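Long-range contacts in ADP/ATP-dependent NAD(P)H-hydrate dehydratase (Bacillus subtilis, PDB 3RPZ), which catalyses the ADP- or ATP-dependent dehydration of hydrated NADH and NADPH, a repair reaction that restores the normal nicotinamide cofactors: residues T207-L212 with A248-W253; G215-T220 with L262-L267. One frame throughout, in Å; residues are numbered along the deposited sequence.

Followed from the N terminus, the chain first enters these contacts after strand 202-204, in the loop that carries 207-212, then runs through 215-220 at the start of helix 217-231. Helix 235-256 follows and brings 248-253 back against the first loop, where interaction 1 closes a largely helical excursion of 35 residues. The chain then turns into helix 264-277, whose first turn, with the residues before it, meets 215-220, and interaction 2 closes a second excursion, of 41 residues. The segments alternate, so the two loops cross rather than nest. Thr217 and Leu212 join them directly. Together they tie the AMP-binding loop and the glycine-rich helix start to the two C-terminal helices.

Interaction 1 (T207-L212 with A248-W253); sequences TGNGAL and ACAELW. With AMP (adenosine monophosphate), chain C.
The carboxylate of Glu251 takes a backbone N-H through its less usual anti side: Gly208 N donates to Glu251 OE2 over 2.9 Å, 27° out of the carboxylate plane. The chain of Glu251 is extended beyond CG, which carries OE2 from the helix to the loop backbone, where it also lies against Thr207 CA. A glutamate suits this place because it is long enough to span the gap. Gly208 has backbone angles (phi 105°) at which a CB would strike the preceding carbonyl oxygen and also crowd the adenine of AMP.

One residue on, Asn209 uses both ends of its amide. Asn209 OD1 accepts from Ala211 N in an Asx turn (2.9 Å), while Asn209 ND2 reaches across to Ala250 O in a weak bond of 3.4 Å. Beside the amide oxygen of Asn209, the small methyl of Ala250 lets the loop lie close, with Leu212 CG 3.6 Å from Ala250 CB. Leu212 also meets the nucleotide, its CB lying 3.4 Å from AMP N9. Thr207 OG1 turns to Tyr244 O.

The helix thus meets the loop through polar contacts and a leucine shared with the nucleotide, consistent with holding the adenine-binding backbone in shape.

Interaction 2 (G215-T220 with L262-L267); sequences GGTGDT and LLAHEL. With NPW (beta-6-hydroxy-1,4,5,6-tetrahydronicotinamide adenine dinucleotide phosphate), chain D.
Thr217 holds OG1 between its backbone N and carbonyl carbon (chi1 62°), which sends CG2 to the helix that begins near Ala264. Three residues on, Thr220 has the other arrangement: its CG2 is anti to the backbone N and OG1 lies beside that nitrogen (chi1 -62°). The two threonines therefore offer different branches to Ala264, but both meet Leu267 with CG2. Thr217 CG2 lies 3.9 Å from Ala264 CB and also touches Leu267 CD1, whereas Thr220 meets Ala264 CB with its OG1 and Leu267 CB with its CG2.

The methyl of Ala264 lies at the centre of this buried contact. It sits against the backbone of the helix start, Ala264 CB 3.5 Å from Gly216 C, and a small side chain suits so close an approach. Gly216, at the N-cap position, suits glycine for two reasons: its phi of 103° would jam a CB against the preceding carbonyl oxygen, and the Ala264 methyl comes close on that side. Beside the apolar packing, a water bridges the segments. It donates to Gly215 O (2.8 Å) and accepts from Ala264 N (2.9 Å), so it satisfies an amide at the start of helix 264-277. Nearby, Glu266 OE1 accepts from Leu263 N and forms a salt bridge with Arg55 of the second subunit.

On helix 217-231, polar groups serve the ligands. The single proton of Thr217 OG1 has Leu212 O, its main partner, and the ribose O4' of AMP within reach. Asp219 receives two hydroxyls of the hydrated cofactor, NPW O2B on Asp219 OD1 at 2.8 Å and NPW O6C on Asp219 OD2 at 2.6 Å. O6C is the hydroxyl on the hydrated nicotinamide ring. The packing and the bridging water probably help to hold the glycine-rich helix start between AMP and the substrate, and so to place Asp219 at the group lost in dehydration.

Interaction 1 (T207-L212 with A248-W253)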
ATOM      1  N   THR A 207      15.476  -0.252 -26.307  1.00 15.75           N
ATOM      2  CA  THR A 207      14.209  -0.006 -25.634  1.00 15.58           C
ATOM      3  C   THR A 207      14.248   1.170 -24.668  1.00 17.00           C
ATOM      4  O   THR A 207      15.280   1.601 -24.197  1.00 17.30           O
ATOM      5  CB  THR A 207      13.726  -1.258 -24.873  1.00 15.34           C
ATOM      6  OG1 THR A 207      14.616  -1.515 -23.809  1.00 14.85           O
ATOM      7  CG2 THR A 207      13.586  -2.470 -25.758  1.00 17.36           C
ATOM      8  N   GLY A 208      13.056   1.640 -24.332  1.00 16.61           N
ATOM      9  CA  GLY A 208      12.857   2.736 -23.435  1.00 16.38           C
ATOM     10  C   GLY A 208      12.456   4.035 -24.059  1.00 16.00           C
ATOM     11  O   GLY A 208      12.510   4.181 -25.291  1.00 18.63           O
ATOM     12  N   ASN A 209      11.971   4.966 -23.252  1.00 15.91           N
ATOM     13  CA  ASN A 209      11.510   6.262 -23.732  1.00 15.09           C
ATOM     14  C   ASN A 209      11.568   7.281 -22.616  1.00 14.89           C
ATOM     15  O   ASN A 209      12.064   6.923 -21.509  1.00 14.68           O
ATOM     16  CB  ASN A 209      10.132   6.160 -24.360  1.00 16.21           C
ATOM     17  CG  ASN A 209       9.105   5.654 -23.408  1.00 16.47           C
ATOM     18  OD1 ASN A 209       9.135   6.015 -22.225  1.00 16.41           O
ATOM     19  ND2 ASN A 209       8.192   4.754 -23.865  1.00 18.51           N
ATOM     20  N   GLY A 210      11.110   8.503 -22.865  1.00 15.31           N
ATOM     21  CA  GLY A 210      11.213   9.548 -21.865  1.00 15.44           C
ATOM     22  C   GLY A 210      10.371   9.331 -20.617  1.00 15.40           C
ATOM     23  O   GLY A 210      10.512  10.068 -19.640  1.00 14.49           O
ATOM     24  N   ALA A 211       9.517   8.323 -20.594  1.00 14.72           N
ATOM     25  CA  ALA A 211       8.845   7.958 -19.331  1.00 14.50           C
ATOM     26  C   ALA A 211       9.849   7.615 -18.271  1.00 14.47           C
ATOM     27  O   ALA A 211       9.581   7.765 -17.065  1.00 14.04           O
ATOM     28  CB  ALA A 211       7.827   6.853 -19.522  1.00 15.01           C
ATOM     29  N   LEU A 212      11.016   7.141 -18.678  1.00 13.58           N
ATOM     30  CA  LEU A 212      12.096   6.774 -17.750  1.00 13.79           C
ATOM     31  C   LEU A 212      12.871   7.958 -17.201  1.00 13.26           C
ATOM     32  O   LEU A 212      13.674   7.794 -16.280  1.00 13.37           O
ATOM     33  CB  LEU A 212      13.067   5.767 -18.403  1.00 13.45           C
ATOM     34  CG  LEU A 212      12.454   4.434 -18.759  1.00 13.04           C
ATOM     35  CD1 LEU A 212      13.430   3.634 -19.612  1.00 14.10           C
ATOM     36  CD2 LEU A 212      12.056   3.657 -17.505  1.00 13.91           C
ATOM     37  N   ALA A 248      11.638  -1.920 -22.023  1.00 14.29           N
ATOM     38  CA  ALA A 248      10.402  -2.478 -22.560  1.00 13.95           C
ATOM     39  C   ALA A 248       9.210  -2.194 -21.651  1.00 14.79           C
ATOM     40  O   ALA A 248       8.090  -2.030 -22.133  1.00 15.32           O
ATOM     41  CB  ALA A 248      10.554  -3.980 -22.829  1.00 14.95           C
ATOM     42  N   CYS A 249       9.437  -2.162 -20.345  1.00 13.59           N
ATOM     43  CA  CYS A 249       8.359  -1.856 -19.409  1.00 14.15           C
ATOM     44  C   CYS A 249       7.842  -0.453 -19.617  1.00 14.70           C
ATOM     45  O   CYS A 249       6.622  -0.214 -19.555  1.00 14.62           O
ATOM     46  CB  CYS A 249       8.808  -2.048 -17.973  1.00 13.99           C
ATOM     47  SG  CYS A 249       9.052  -3.800 -17.502  1.00 15.14           S
ATOM     48  N   ALA A 250       8.743   0.516 -19.837  1.00 13.52           N
ATOM     49  CA  ALA A 250       8.319   1.875 -20.149  1.00 14.33           C
ATOM     50  C   ALA A 250       7.576   1.960 -21.462  1.00 15.52           C
ATOM     51  O   ALA A 250       6.629   2.737 -21.578  1.00 16.73           O
ATOM     52  CB  ALA A 250       9.548   2.796 -20.173  1.00 15.06           C
ATOM     53  N   GLU A 251       7.964   1.170 -22.441  1.00 14.64           N
ATOM     54  CA  GLU A 251       7.243   1.181 -23.719  1.00 16.20           C
ATOM     55  C   GLU A 251       5.851   0.598 -23.578  1.00 16.79           C
ATOM     56  O   GLU A 251       4.926   1.118 -24.205  1.00 18.02           O
ATOM     57  CB  GLU A 251       8.024   0.442 -24.797  1.00 16.95           C
ATOM     58  CG  GLU A 251       9.341   1.105 -25.119  1.00 17.50           C
ATOM     59  CD  GLU A 251      10.147   0.415 -26.185  1.00 22.63           C
ATOM     60  OE1 GLU A 251       9.586  -0.457 -26.905  1.00 28.49           O
ATOM     61  OE2 GLU A 251      11.275   0.834 -26.433  1.00 23.31           O
ATOM     62  N   LEU A 252       5.657  -0.446 -22.778  1.00 16.68           N
ATOM     63  CA  LEU A 252       4.316  -0.948 -22.472  0.50 18.03           C
ATOM     64  C   LEU A 252       3.500   0.146 -21.847  1.00 18.24           C
ATOM     65  O   LEU A 252       2.364   0.400 -22.241  1.00 18.81           O
ATOM     66  CB  LEU A 252       4.355  -2.148 -21.510  0.50 19.05           C
ATOM     67  CG  LEU A 252       2.983  -2.737 -21.110  0.50 20.22           C
ATOM     68  CD1 LEU A 252       2.238  -1.934 -20.051  0.50 22.11           C
ATOM     69  CD2 LEU A 252       2.075  -2.948 -22.344  0.50 20.37           C
ATOM     70  N   TRP A 253       4.061   0.816 -20.839  1.00 17.20           N
ATOM     71  CA  TRP A 253       3.325   1.882 -20.137  1.00 17.40           C
ATOM     72  C   TRP A 253       2.766   2.890 -21.056  1.00 17.92           C
ATOM     73  O   TRP A 253       1.604   3.318 -20.915  1.00 18.05           O
ATOM     74  CB  TRP A 253       4.279   2.646 -19.205  1.00 18.32           C
ATOM     75  CG  TRP A 253       3.699   3.884 -18.494  1.00 17.65           C
ATOM     76  CD1 TRP A 253       3.906   5.206 -18.799  1.00 18.56           C
ATOM     77  CD2 TRP A 253       2.874   3.864 -17.346  1.00 15.35           C
ATOM     78  NE1 TRP A 253       3.250   6.011 -17.920  1.00 15.79           N
ATOM     79  CE2 TRP A 253       2.633   5.226 -16.997  1.00 16.23           C
ATOM     80  CE3 TRP A 253       2.272   2.843 -16.570  1.00 17.23           C
ATOM     81  CZ2 TRP A 253       1.849   5.554 -15.910  1.00 15.38           C
ATOM     82  CZ3 TRP A 253       1.551   3.168 -15.509  1.00 19.38           C
ATOM     83  CH2 TRP A 253       1.335   4.529 -15.162  1.00 17.80           C
TER
HETATM   84  P   AMP C 278      19.140   7.219 -13.304  1.00 14.61           P
HETATM   85  O1P AMP C 278      17.831   7.155 -12.439  1.00 17.93           O
HETATM   86  O2P AMP C 278      19.367   8.640 -13.639  1.00 18.62           O
HETATM   87  O3P AMP C 278      20.220   6.495 -12.525  1.00 13.16           O
HETATM   88  O5' AMP C 278      18.819   6.238 -14.429  1.00 14.46           O
HETATM   89  C5' AMP C 278      17.814   6.603 -15.452  1.00 14.29           C
HETATM   90  C4' AMP C 278      17.371   5.375 -16.168  1.00 13.48           C
HETATM   91  O4' AMP C 278      16.280   5.708 -17.088  1.00 14.37           O
HETATM   92  C3' AMP C 278      18.430   4.688 -17.003  1.00 13.02           C
HETATM   93  O3' AMP C 278      18.095   3.322 -17.154  1.00 14.92           O
HETATM   94  C2' AMP C 278      18.232   5.473 -18.309  1.00 13.79           C
HETATM   95  O2' AMP C 278      18.864   4.856 -19.447  1.00 14.89           O
HETATM   96  C1' AMP C 278      16.725   5.483 -18.426  1.00 15.11           C
HETATM   97  N9  AMP C 278      16.230   6.641 -19.180  1.00 13.26           N
HETATM   98  C8  AMP C 278      16.082   7.892 -18.726  1.00 14.68           C
HETATM   99  N7  AMP C 278      15.613   8.734 -19.704  1.00 16.16           N
HETATM  100  C5  AMP C 278      15.454   7.932 -20.776  1.00 15.52           C
HETATM  101  C6  AMP C 278      15.021   8.175 -22.174  1.00 15.66           C
HETATM  102  N6  AMP C 278      14.669   9.423 -22.541  1.00 17.01           N
HETATM  103  N1  AMP C 278      15.025   7.110 -22.972  1.00 16.23           N
HETATM  104  C2  AMP C 278      15.380   5.875 -22.593  1.00 16.52           C
HETATM  105  N3  AMP C 278      15.817   5.571 -21.332  1.00 15.25           N
HETATM  106  C4  AMP C 278      15.859   6.588 -20.521  1.00 13.80           C

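Interaction 2 (G215-T220 with L262-L267)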
ATOM      1  N   GLY A 215      13.092  10.548 -11.476  1.00 13.21           N
ATOM      2  CA  GLY A 215      13.760   9.969 -10.326  1.00 13.22           C
ATOM      3  C   GLY A 215      13.292   8.560  -9.998  1.00 12.78           C
ATOM      4  O   GLY A 215      12.098   8.286  -9.892  1.00 13.34           O
ATOM      5  N   GLY A 216      14.304   7.720  -9.723  1.00 12.86           N
ATOM      6  CA  GLY A 216      14.068   6.380  -9.272  1.00 12.27           C
ATOM      7  C   GLY A 216      14.256   5.311 -10.298  1.00 12.98           C
ATOM      8  O   GLY A 216      14.428   4.133  -9.978  1.00 13.37           O
ATOM      9  N   THR A 217      14.121   5.658 -11.581  1.00 13.18           N
ATOM     10  CA  THR A 217      14.153   4.596 -12.573  1.00 12.27           C
ATOM     11  C   THR A 217      15.487   3.870 -12.634  1.00 12.36           C
ATOM     12  O   THR A 217      15.513   2.645 -12.895  1.00 12.77           O
ATOM     13  CB  THR A 217      13.721   5.085 -13.947  1.00 12.33           C
ATOM     14  OG1 THR A 217      14.637   6.080 -14.360  1.00 13.31           O
ATOM     15  CG2 THR A 217      12.291   5.640 -13.931  1.00 13.69           C
ATOM     16  N   GLY A 218      16.613   4.555 -12.404  1.00 12.53           N
ATOM     17  CA  GLY A 218      17.878   3.885 -12.376  1.00 13.05           C
ATOM     18  C   GLY A 218      18.081   3.033 -11.136  1.00 12.98           C
ATOM     19  O   GLY A 218      18.784   2.034 -11.161  1.00 13.33           O
ATOM     20  N   ASP A 219      17.410   3.416 -10.052  1.00 12.72           N
ATOM     21  CA  ASP A 219      17.435   2.622  -8.830  1.00 11.97           C
ATOM     22  C   ASP A 219      16.734   1.286  -9.078  1.00 12.82           C
ATOM     23  O   ASP A 219      17.222   0.205  -8.685  1.00 12.89           O
ATOM     24  CB  ASP A 219      16.837   3.426  -7.665  1.00 12.73           C
ATOM     25  CG  ASP A 219      17.490   4.747  -7.472  1.00 14.22           C
ATOM     26  OD1 ASP A 219      18.756   4.833  -7.518  1.00 13.42           O
ATOM     27  OD2 ASP A 219      16.765   5.751  -7.265  1.00 14.45           O
ATOM     28  N   THR A 220      15.539   1.318  -9.709  1.00 11.95           N
ATOM     29  CA  THR A 220      14.868   0.119 -10.122  1.00 12.10           C
ATOM     30  C   THR A 220      15.782  -0.773 -11.017  1.00 11.67           C
ATOM     31  O   THR A 220      15.837  -1.996 -10.883  1.00 12.98           O
ATOM     32  CB  THR A 220      13.592   0.493 -10.855  1.00 12.67           C
ATOM     33  OG1 THR A 220      12.705   1.197  -9.974  1.00 13.27           O
ATOM     34  CG2 THR A 220      12.874  -0.737 -11.397  1.00 13.24           C
ATOM     35  N   LEU A 262       4.693   8.185 -15.518  1.00 13.33           N
ATOM     36  CA  LEU A 262       5.202   6.930 -14.936  1.00 13.51           C
ATOM     37  C   LEU A 262       5.889   7.184 -13.611  1.00 13.51           C
ATOM     38  O   LEU A 262       6.639   8.122 -13.480  1.00 13.04           O
ATOM     39  CB  LEU A 262       6.167   6.274 -15.896  1.00 14.11           C
ATOM     40  CG  LEU A 262       6.797   4.949 -15.451  1.00 13.81           C
ATOM     41  CD1 LEU A 262       5.799   3.814 -15.319  1.00 14.74           C
ATOM     42  CD2 LEU A 262       7.920   4.555 -16.438  1.00 15.00           C
ATOM     43  N   LEU A 263       5.672   6.301 -12.647  1.00 13.11           N
ATOM     44  CA  LEU A 263       6.492   6.271 -11.422  1.00 12.80           C
ATOM     45  C   LEU A 263       7.344   5.014 -11.481  1.00 12.23           C
ATOM     46  O   LEU A 263       6.861   3.943 -11.848  1.00 13.09           O
ATOM     47  CB  LEU A 263       5.591   6.260 -10.199  1.00 13.13           C
ATOM     48  CG  LEU A 263       4.670   7.467 -10.068  1.00 13.49           C
ATOM     49  CD1 LEU A 263       3.696   7.334  -8.899  1.00 17.00           C
ATOM     50  CD2 LEU A 263       5.523   8.737  -9.869  1.00 17.53           C
ATOM     51  N   ALA A 264       8.602   5.108 -11.071  1.00 12.15           N
ATOM     52  CA  ALA A 264       9.562   4.033 -11.218  1.00 12.49           C
ATOM     53  C   ALA A 264       9.079   2.718 -10.677  1.00 12.38           C
ATOM     54  O   ALA A 264       9.331   1.679 -11.302  1.00 13.34           O
ATOM     55  CB  ALA A 264      10.892   4.398 -10.558  1.00 13.31           C
ATOM     56  N   HIS A 265       8.434   2.685  -9.515  1.00 12.83           N
ATOM     57  CA  HIS A 265       8.014   1.386  -8.994  1.00 13.17           C
ATOM     58  C   HIS A 265       7.080   0.653  -9.877  1.00 14.23           C
ATOM     59  O   HIS A 265       7.007  -0.585  -9.802  1.00 15.46           O
ATOM     60  CB  HIS A 265       7.418   1.529  -7.588  1.00 14.01           C
ATOM     61  CG  HIS A 265       6.105   2.197  -7.516  1.00 13.23           C
ATOM     62  ND1 HIS A 265       4.876   1.558  -7.576  1.00 21.75           N
ATOM     63  CD2 HIS A 265       5.833   3.511  -7.365  1.00 11.72           C
ATOM     64  CE1 HIS A 265       3.908   2.465  -7.489  1.00 18.86           C
ATOM     65  NE2 HIS A 265       4.466   3.650  -7.318  1.00 20.93           N
ATOM     66  N   GLU A 266       6.339   1.363 -10.735  1.00 12.79           N
ATOM     67  CA  GLU A 266       5.431   0.713 -11.653  1.00 13.52           C
ATOM     68  C   GLU A 266       6.150  -0.112 -12.719  1.00 13.74           C
ATOM     69  O   GLU A 266       5.602  -1.064 -13.234  1.00 14.79           O
ATOM     70  CB  GLU A 266       4.522   1.722 -12.314  1.00 14.21           C
ATOM     71  CG  GLU A 266       3.617   2.386 -11.276  1.00 15.72           C
ATOM     72  CD  GLU A 266       2.791   3.523 -11.839  1.00 15.19           C
ATOM     73  OE1 GLU A 266       3.350   4.421 -12.475  1.00 14.52           O
ATOM     74  OE2 GLU A 266       1.518   3.501 -11.602  1.00 18.23           O
ATOM     75  N   LEU A 267       7.412   0.197 -13.009  1.00 13.78           N
ATOM     76  CA  LEU A 267       8.208  -0.638 -13.887  1.00 13.48           C
ATOM     77  C   LEU A 267       8.281  -2.079 -13.383  1.00 14.86           C
ATOM     78  O   LEU A 267       8.112  -3.028 -14.165  1.00 15.00           O
ATOM     79  CB  LEU A 267       9.640  -0.092 -14.060  1.00 13.93           C
ATOM     80  CG  LEU A 267       9.776   1.246 -14.733  1.00 13.67           C
ATOM     81  CD1 LEU A 267      11.176   1.802 -14.486  1.00 14.78           C
ATOM     82  CD2 LEU A 267       9.500   1.103 -16.235  1.00 14.82           C
TER
HETATM   83  P   NPW D 279      22.017  18.177 -15.741  1.00 27.35           P
HETATM   84  O1  NPW D 279      22.322  18.960 -14.484  1.00 34.10           O
HETATM   85  O2  NPW D 279      20.608  17.720 -15.940  1.00 27.87           O
HETATM   86  O3  NPW D 279      22.577  18.810 -17.027  1.00 28.34           O
HETATM   87  PA  NPW D 279      23.258  13.257  -9.504  1.00 19.62           P
HETATM   88  PB  NPW D 279      20.972  11.516  -9.046  1.00 15.67           P
HETATM   89  C1A NPW D 279      23.632  14.693 -15.016  1.00 19.91           C
HETATM   90  C1B NPW D 279      19.574   8.814  -5.451  1.00 14.60           C
HETATM   91  N1C NPW D 279      18.188   8.790  -5.851  1.00 14.20           N
HETATM   92  N1D NPW D 279      22.632  13.397 -19.855  1.00 19.48           N
HETATM   93  C2A NPW D 279      22.780  15.899 -14.624  1.00 22.24           C
HETATM   94  O2A NPW D 279      22.936  16.849 -15.658  1.00 24.41           O
HETATM   95  C2B NPW D 279      20.518   8.012  -6.354  1.00 13.39           C
HETATM   96  O2B NPW D 279      20.413   6.625  -6.151  1.00 13.93           O
HETATM   97  C2C NPW D 279      17.197   8.494  -5.053  1.00 15.64           C
HETATM   98  C2D NPW D 279      23.298  14.450 -19.358  1.00 18.58           C
HETATM   99  C3A NPW D 279      23.400  16.324 -13.305  1.00 23.53           C
HETATM  100  O3A NPW D 279      24.603  17.102 -13.479  1.00 25.87           O
HETATM  101  C3B NPW D 279      21.854   8.612  -5.869  1.00 14.84           C
HETATM  102  O3B NPW D 279      22.224   7.925  -4.667  1.00 15.34           O
HETATM  103  C3C NPW D 279      15.900   8.537  -5.160  1.00 14.09           C
HETATM  104  N3D NPW D 279      23.536  14.755 -18.071  1.00 19.07           N
HETATM  105  C4B NPW D 279      21.469  10.066  -5.561  1.00 13.35           C
HETATM  106  O4B NPW D 279      20.015  10.157  -5.515  1.00 14.80           O
HETATM  107  C4C NPW D 279      15.373   9.093  -6.478  1.00 13.47           C
HETATM  108  C4D NPW D 279      23.035  13.817 -17.258  1.00 18.68           C
HETATM  109  O4D NPW D 279      23.946  14.071 -13.767  1.00 19.02           O
HETATM  110  C4E NPW D 279      23.765  14.979 -12.706  1.00 19.85           C
HETATM  111  C5A NPW D 279      22.286  12.681 -17.669  1.00 17.30           C
HETATM  112  C5B NPW D 279      21.971  11.060  -6.613  1.00 14.40           C
HETATM  113  O5B NPW D 279      21.673  10.589  -7.929  1.00 15.00           O
HETATM  114  C5C NPW D 279      16.443   9.954  -7.125  1.00 13.27           C
HETATM  115  C5E NPW D 279      22.658  14.413 -11.814  1.00 20.60           C
HETATM  116  O5E NPW D 279      23.190  13.311 -11.089  1.00 21.11           O
HETATM  117  C6C NPW D 279      17.795   9.194  -7.236  1.00 14.57           C
HETATM  118  O6C NPW D 279      17.726   8.042  -8.071  1.00 15.24           O
HETATM  119  C6D NPW D 279      22.072  12.451 -19.068  1.00 18.12           C
HETATM  120  N6D NPW D 279      21.415  11.436 -19.606  1.00 18.74           N
HETATM  121  N7A NPW D 279      21.831  11.915 -16.614  1.00 18.49           N
HETATM  122  C7C NPW D 279      14.993   8.027  -4.174  1.00 13.93           C
HETATM  123  N7C NPW D 279      13.692   8.086  -4.416  1.00 14.52           N
HETATM  124  O7C NPW D 279      15.431   7.582  -3.082  1.00 13.38           O
HETATM  125  C8A NPW D 279      22.300  12.604 -15.504  1.00 16.64           C
HETATM  126  N9A NPW D 279      23.031  13.741 -15.946  1.00 18.56           N
HETATM  127  OA1 NPW D 279      23.546  14.570  -8.907  1.00 26.53           O
HETATM  128  OA2 NPW D 279      24.179  12.151  -9.358  1.00 23.52           O
HETATM  129  OA3 NPW D 279      21.762  12.904  -9.031  1.00 16.74           O
HETATM  130  OB1 NPW D 279      21.114  10.769 -10.296  1.00 15.07           O
HETATM  131  OB2 NPW D 279      19.599  11.916  -8.607  1.00 17.10           O
HETATM  132  O   HOH W   1       9.800   7.685 -11.353  1.00 13.82           O